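Local coordinates for protein xyloglucan-specific endo-beta-1,4-glucanase BoGH9A (Bacteroides ovatus, PDB 6DHT) that cleaves the beta-1,4-glucan backbone of xyloglucan internally, releasing xyloglucan oligosaccharides, at residues A299-Y304 and S347-S352; I357-A362 and F384-P389. All coordinates share one frame; numbering follows the deposited sequence.

Contact 1: A299-Y304 and S347-S352; sequences AAEKAY and SELYFS
The helices bearing E301 and L349 run roughly antiparallel, with 142° between their N-to-C directions and axes that come within 11.2 Å of each other. Their backbones are nearest at these two residues, whose CA atoms lie 7.7 Å apart. No hydrogen bond crosses between 299-304 and 347-352; the contact is apolar packing, and L349 supplies more than half of the surface buried in it. Its CG stands anti to the carbonyl carbon (chi1 -81°), and the two methyl groups beyond it divide the opposing helix between them. CD1 goes to Y304, approaching CB to 3.7 Å and meeting CG of the same residue at a similar separation. The methyl thus lies against the root of the tyrosine side chain and meets the ring obliquely. CD2 packs against the earlier part of the same turn, 3.8 Å from CG of E301 and 4.1 Å from CB of A300. From E301 it is therefore the aliphatic part that packs, while the carboxylate oxygen OE2 is hydrogen-bonded to the hydroxyl of Y358. A300 and Y304 are one helical turn apart, joined by the backbone bond from Y304 N to A300 O, so L349 spans a turn of the helix it faces. Replacing L349 with an alanine would probably leave a gap between A300, E301 and Y304, since both methyls that reach them would be gone. Y304 also packs on L269 of helix 265-281 and on F342, A345 and A346, earlier on the helix that carries L349; helix 356-364 covers L349 with Y358, in a part of the glycoside hydrolase family 9 domain built from packed helices.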
# COMPACT_ATOMS: atom_id res chain seq x y z
N ALA A 299 19.83 -7.49 -14.37
CA ALA A 299 19.18 -6.23 -14.71
C ALA A 299 19.36 -5.19 -13.62
O ALA A 299 19.56 -4.00 -13.89
CB ALA A 299 17.70 -6.47 -14.95
N ALA A 300 19.25 -5.64 -12.37
CA ALA A 300 19.42 -4.75 -11.23
C ALA A 300 20.79 -4.09 -11.19
O ALA A 300 20.91 -2.90 -10.94
CB ALA A 300 19.19 -5.52 -9.93
N GLU A 301 21.83 -4.90 -11.43
CA GLU A 301 23.20 -4.41 -11.35
C GLU A 301 23.46 -3.41 -12.48
O GLU A 301 24.06 -2.37 -12.26
CB GLU A 301 24.20 -5.59 -11.36
CG GLU A 301 24.08 -6.47 -10.10
CD GLU A 301 25.29 -7.33 -9.81
OE1 GLU A 301 25.26 -8.53 -10.16
OE2 GLU A 301 26.25 -6.83 -9.19
N LYS A 302 22.89 -3.67 -13.66
CA LYS A 302 23.01 -2.74 -14.77
C LYS A 302 22.26 -1.42 -14.48
O LYS A 302 22.73 -0.34 -14.80
CB LYS A 302 22.50 -3.35 -16.08
CG LYS A 302 23.42 -4.39 -16.71
CD LYS A 302 23.11 -4.62 -18.18
CE LYS A 302 23.51 -3.41 -19.05
NZ LYS A 302 23.17 -3.59 -20.49
N ALA A 303 21.09 -1.51 -13.85
CA ALA A 303 20.36 -0.29 -13.53
C ALA A 303 21.07 0.54 -12.46
O ALA A 303 21.11 1.76 -12.53
CB ALA A 303 18.94 -0.64 -13.05
N TYR A 304 21.62 -0.13 -11.45
CA TYR A 304 22.33 0.58 -10.42
C TYR A 304 23.56 1.29 -11.01
O TYR A 304 23.84 2.45 -10.70
CB TYR A 304 22.72 -0.39 -9.30
CG TYR A 304 23.32 0.27 -8.10
CD1 TYR A 304 24.69 0.47 -8.00
CD2 TYR A 304 22.53 0.69 -7.04
CE1 TYR A 304 25.24 1.09 -6.92
CE2 TYR A 304 23.07 1.31 -5.94
CZ TYR A 304 24.44 1.50 -5.88
OH TYR A 304 24.99 2.12 -4.79
N SER A 347 21.34 -1.59 -0.42
CA SER A 347 21.04 -2.60 0.61
C SER A 347 20.56 -3.91 -0.02
O SER A 347 21.08 -4.98 0.29
CB SER A 347 20.02 -2.08 1.62
OG SER A 347 20.55 -1.01 2.37
N GLU A 348 19.60 -3.83 -0.94
CA GLU A 348 19.12 -5.03 -1.59
C GLU A 348 20.23 -5.72 -2.36
O GLU A 348 20.29 -6.93 -2.37
CB GLU A 348 17.94 -4.70 -2.52
CG GLU A 348 16.69 -4.18 -1.83
CD GLU A 348 15.93 -5.25 -1.03
OE1 GLU A 348 16.36 -6.44 -0.94
OE2 GLU A 348 14.86 -4.89 -0.47
N LEU A 349 21.05 -4.94 -3.08
CA LEU A 349 22.13 -5.54 -3.84
C LEU A 349 23.17 -6.20 -2.94
O LEU A 349 23.66 -7.27 -3.25
CB LEU A 349 22.77 -4.52 -4.78
CG LEU A 349 21.93 -4.35 -6.06
CD1 LEU A 349 22.22 -3.04 -6.77
CD2 LEU A 349 22.08 -5.54 -7.01
N TYR A 350 23.44 -5.58 -1.80
CA TYR A 350 24.31 -6.22 -0.81
C TYR A 350 23.74 -7.56 -0.35
O TYR A 350 24.47 -8.56 -0.26
CB TYR A 350 24.53 -5.31 0.38
CG TYR A 350 25.40 -5.89 1.49
CD1 TYR A 350 26.63 -6.49 1.21
CD2 TYR A 350 25.01 -5.81 2.82
CE1 TYR A 350 27.43 -7.01 2.22
CE2 TYR A 350 25.82 -6.31 3.83
CZ TYR A 350 27.02 -6.91 3.53
OH TYR A 350 27.82 -7.41 4.54
N PHE A 351 22.45 -7.61 -0.02
CA PHE A 351 21.89 -8.86 0.48
C PHE A 351 21.75 -9.92 -0.59
O PHE A 351 21.87 -11.11 -0.31
CB PHE A 351 20.57 -8.61 1.23
CG PHE A 351 20.78 -7.84 2.52
CD1 PHE A 351 21.66 -8.33 3.49
CD2 PHE A 351 20.14 -6.65 2.75
CE1 PHE A 351 21.88 -7.62 4.64
CE2 PHE A 351 20.36 -5.93 3.91
CZ PHE A 351 21.23 -6.43 4.86
N SER A 352 21.57 -9.51 -1.84
CA SER A 352 21.48 -10.48 -2.93
C SER A 352 22.84 -10.98 -3.47
O SER A 352 22.90 -12.08 -3.98
CB SER A 352 20.68 -9.92 -4.08
OG SER A 352 19.35 -9.64 -3.64

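Contact 2: I357-A362 and F384-P389; sequences IYREEA and FAWLQP
The indole of W386 meets R359 and A362 with its edge, joining the end of helix 379-386 to helix 356-364 within the (alpha/alpha)6-barrel domain characteristic of glycoside hydrolase family 9. The backbones stay well separated, the nearest CA atoms being those of A362 and W386 at 10.3 Å, and the large aromatic side chain bridges the interval. The CB bond of W386 points toward helix 356-364, and the six-membered ring makes the contact.

No hydrogen bond joins the two segments; the polar ends of W386 and R359 are held by partners elsewhere. The indole NE1 is hydrogen-bonded to OG of S347, so this buried N-H is satisfied. NE of R359 forms a salt bridge with D397 OD1, at the start of helix 395-416, which ties NE to a third helix.

Two further rings meet the same indole edge-to-face, those of F351 and F400. W386 therefore gathers residues of helices 339-353 and 395-416 as well as 356-364.

Across the two segments themselves the contact is purely van der Waals and fairly loose. R359 offers an aliphatic carbon: a chi1 of 178° swings CG away from the backbone N and to the indole edge, 4.5 Å from CH2 of W386 and near the ring plane. The second touch is also at the indole edge and near its plane, where the methyl carbon CB of A362 lies 4.4 Å from CZ2 of W386.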
# COMPACT_ATOMS: atom_id res chain seq x y z
N ILE A 357 31.18 -3.86 -1.92
CA ILE A 357 31.11 -2.61 -2.65
C ILE A 357 29.70 -2.01 -2.55
O ILE A 357 29.54 -0.79 -2.46
CB ILE A 357 31.58 -2.80 -4.11
CG1 ILE A 357 31.81 -1.46 -4.78
CG2 ILE A 357 30.59 -3.66 -4.91
CD1 ILE A 357 32.64 -1.58 -6.05
N TYR A 358 28.68 -2.86 -2.53
CA TYR A 358 27.31 -2.39 -2.32
C TYR A 358 27.03 -1.99 -0.87
O TYR A 358 26.37 -0.98 -0.62
CB TYR A 358 26.31 -3.45 -2.77
CG TYR A 358 26.26 -3.67 -4.26
CD1 TYR A 358 26.01 -2.61 -5.11
CD2 TYR A 358 26.44 -4.92 -4.81
CE1 TYR A 358 25.95 -2.78 -6.47
CE2 TYR A 358 26.39 -5.11 -6.18
CZ TYR A 358 26.14 -4.02 -7.00
OH TYR A 358 26.08 -4.19 -8.37
N ARG A 359 27.53 -2.77 0.09
CA ARG A 359 27.42 -2.42 1.49
C ARG A 359 27.91 -1.01 1.78
O ARG A 359 27.28 -0.24 2.49
CB ARG A 359 28.19 -3.42 2.36
CG ARG A 359 28.14 -3.08 3.85
CD ARG A 359 29.18 -3.81 4.64
NE ARG A 359 28.87 -3.74 6.07
CZ ARG A 359 29.14 -2.71 6.87
NH1 ARG A 359 29.73 -1.63 6.41
NH2 ARG A 359 28.80 -2.76 8.16
N GLU A 360 29.08 -0.66 1.24
CA GLU A 360 29.66 0.64 1.51
C GLU A 360 28.75 1.74 1.01
O GLU A 360 28.62 2.77 1.66
CB GLU A 360 31.05 0.74 0.88
CG GLU A 360 31.69 2.12 0.87
CD GLU A 360 31.98 2.67 2.26
OE1 GLU A 360 31.98 1.89 3.23
OE2 GLU A 360 32.20 3.90 2.38
N GLU A 361 28.10 1.52 -0.13
CA GLU A 361 27.15 2.51 -0.65
C GLU A 361 25.95 2.66 0.28
O GLU A 361 25.49 3.77 0.52
CB GLU A 361 26.71 2.14 -2.06
CG GLU A 361 27.85 2.05 -3.10
CD GLU A 361 28.69 3.32 -3.20
OE1 GLU A 361 28.13 4.37 -3.59
OE2 GLU A 361 29.90 3.27 -2.88
N ALA A 362 25.44 1.55 0.81
CA ALA A 362 24.35 1.62 1.79
C ALA A 362 24.73 2.39 3.03
O ALA A 362 23.97 3.22 3.53
CB ALA A 362 23.88 0.24 2.17
N PHE A 384 13.95 -2.16 6.54
CA PHE A 384 13.29 -3.44 6.76
C PHE A 384 14.20 -4.60 6.34
O PHE A 384 14.24 -5.65 6.99
CB PHE A 384 11.95 -3.55 6.00
CG PHE A 384 10.88 -2.53 6.38
CD1 PHE A 384 10.86 -1.87 7.59
CD2 PHE A 384 9.90 -2.22 5.44
CE1 PHE A 384 9.85 -0.95 7.86
CE2 PHE A 384 8.90 -1.32 5.72
CZ PHE A 384 8.88 -0.69 6.92
N ALA A 385 14.94 -4.39 5.25
CA ALA A 385 15.86 -5.41 4.75
C ALA A 385 16.97 -5.69 5.77
O ALA A 385 17.24 -6.84 6.10
CB ALA A 385 16.44 -4.97 3.44
N TRP A 386 17.59 -4.64 6.30
CA TRP A 386 18.60 -4.80 7.35
C TRP A 386 18.08 -5.47 8.63
O TRP A 386 18.84 -6.15 9.32
CB TRP A 386 19.21 -3.43 7.70
CG TRP A 386 20.23 -2.99 6.69
CD1 TRP A 386 20.03 -2.18 5.63
CD2 TRP A 386 21.61 -3.36 6.66
NE1 TRP A 386 21.20 -2.03 4.91
CE2 TRP A 386 22.19 -2.73 5.56
CE3 TRP A 386 22.42 -4.17 7.48
CZ2 TRP A 386 23.54 -2.90 5.22
CZ3 TRP A 386 23.75 -4.32 7.16
CH2 TRP A 386 24.30 -3.69 6.05
N LEU A 387 16.79 -5.29 8.95
CA LEU A 387 16.21 -5.81 10.19
C LEU A 387 15.65 -7.22 10.03
O LEU A 387 15.17 -7.81 11.00
CB LEU A 387 15.10 -4.89 10.68
CG LEU A 387 15.52 -3.49 11.11
CD1 LEU A 387 14.26 -2.72 11.48
CD2 LEU A 387 16.51 -3.48 12.24
N GLN A 388 15.71 -7.78 8.83
CA GLN A 388 15.17 -9.11 8.56
C GLN A 388 15.84 -10.20 9.39
O GLN A 388 17.07 -10.30 9.40
CB GLN A 388 15.35 -9.43 7.08
CG GLN A 388 14.17 -10.12 6.45
CD GLN A 388 14.26 -10.15 4.94
OE1 GLN A 388 14.06 -9.13 4.26
NE2 GLN A 388 14.57 -11.32 4.41
N PRO A 389 15.04 -11.05 10.06
CA PRO A 389 15.62 -12.14 10.85
C PRO A 389 16.16 -13.29 10.02
O PRO A 389 15.97 -13.35 8.80
CB PRO A 389 14.45 -12.59 11.72
CG PRO A 389 13.24 -12.23 10.96
CD PRO A 389 13.58 -10.98 10.20

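In the fold
The two contacts follow one another along the chain, and their centres are about 11 Å apart. Helix 339-353, which belongs to contact 1, leads directly into helix 356-364 of contact 2, and two probable hydrogen bonds tie the contacts together, each 2.8 Å long: one between E301 OE2 and Y358 OH, the other between S347 OG and W386 NE1. An edge-to-face pairing of the Y304 and Y358 rings adds to the join. Together they form one continuous patch of helix packing in the catalytic domain. Both contacts lie away from the residues predicted to be catalytic; a calcium ion lies about 13 Å from the side chain of Y304.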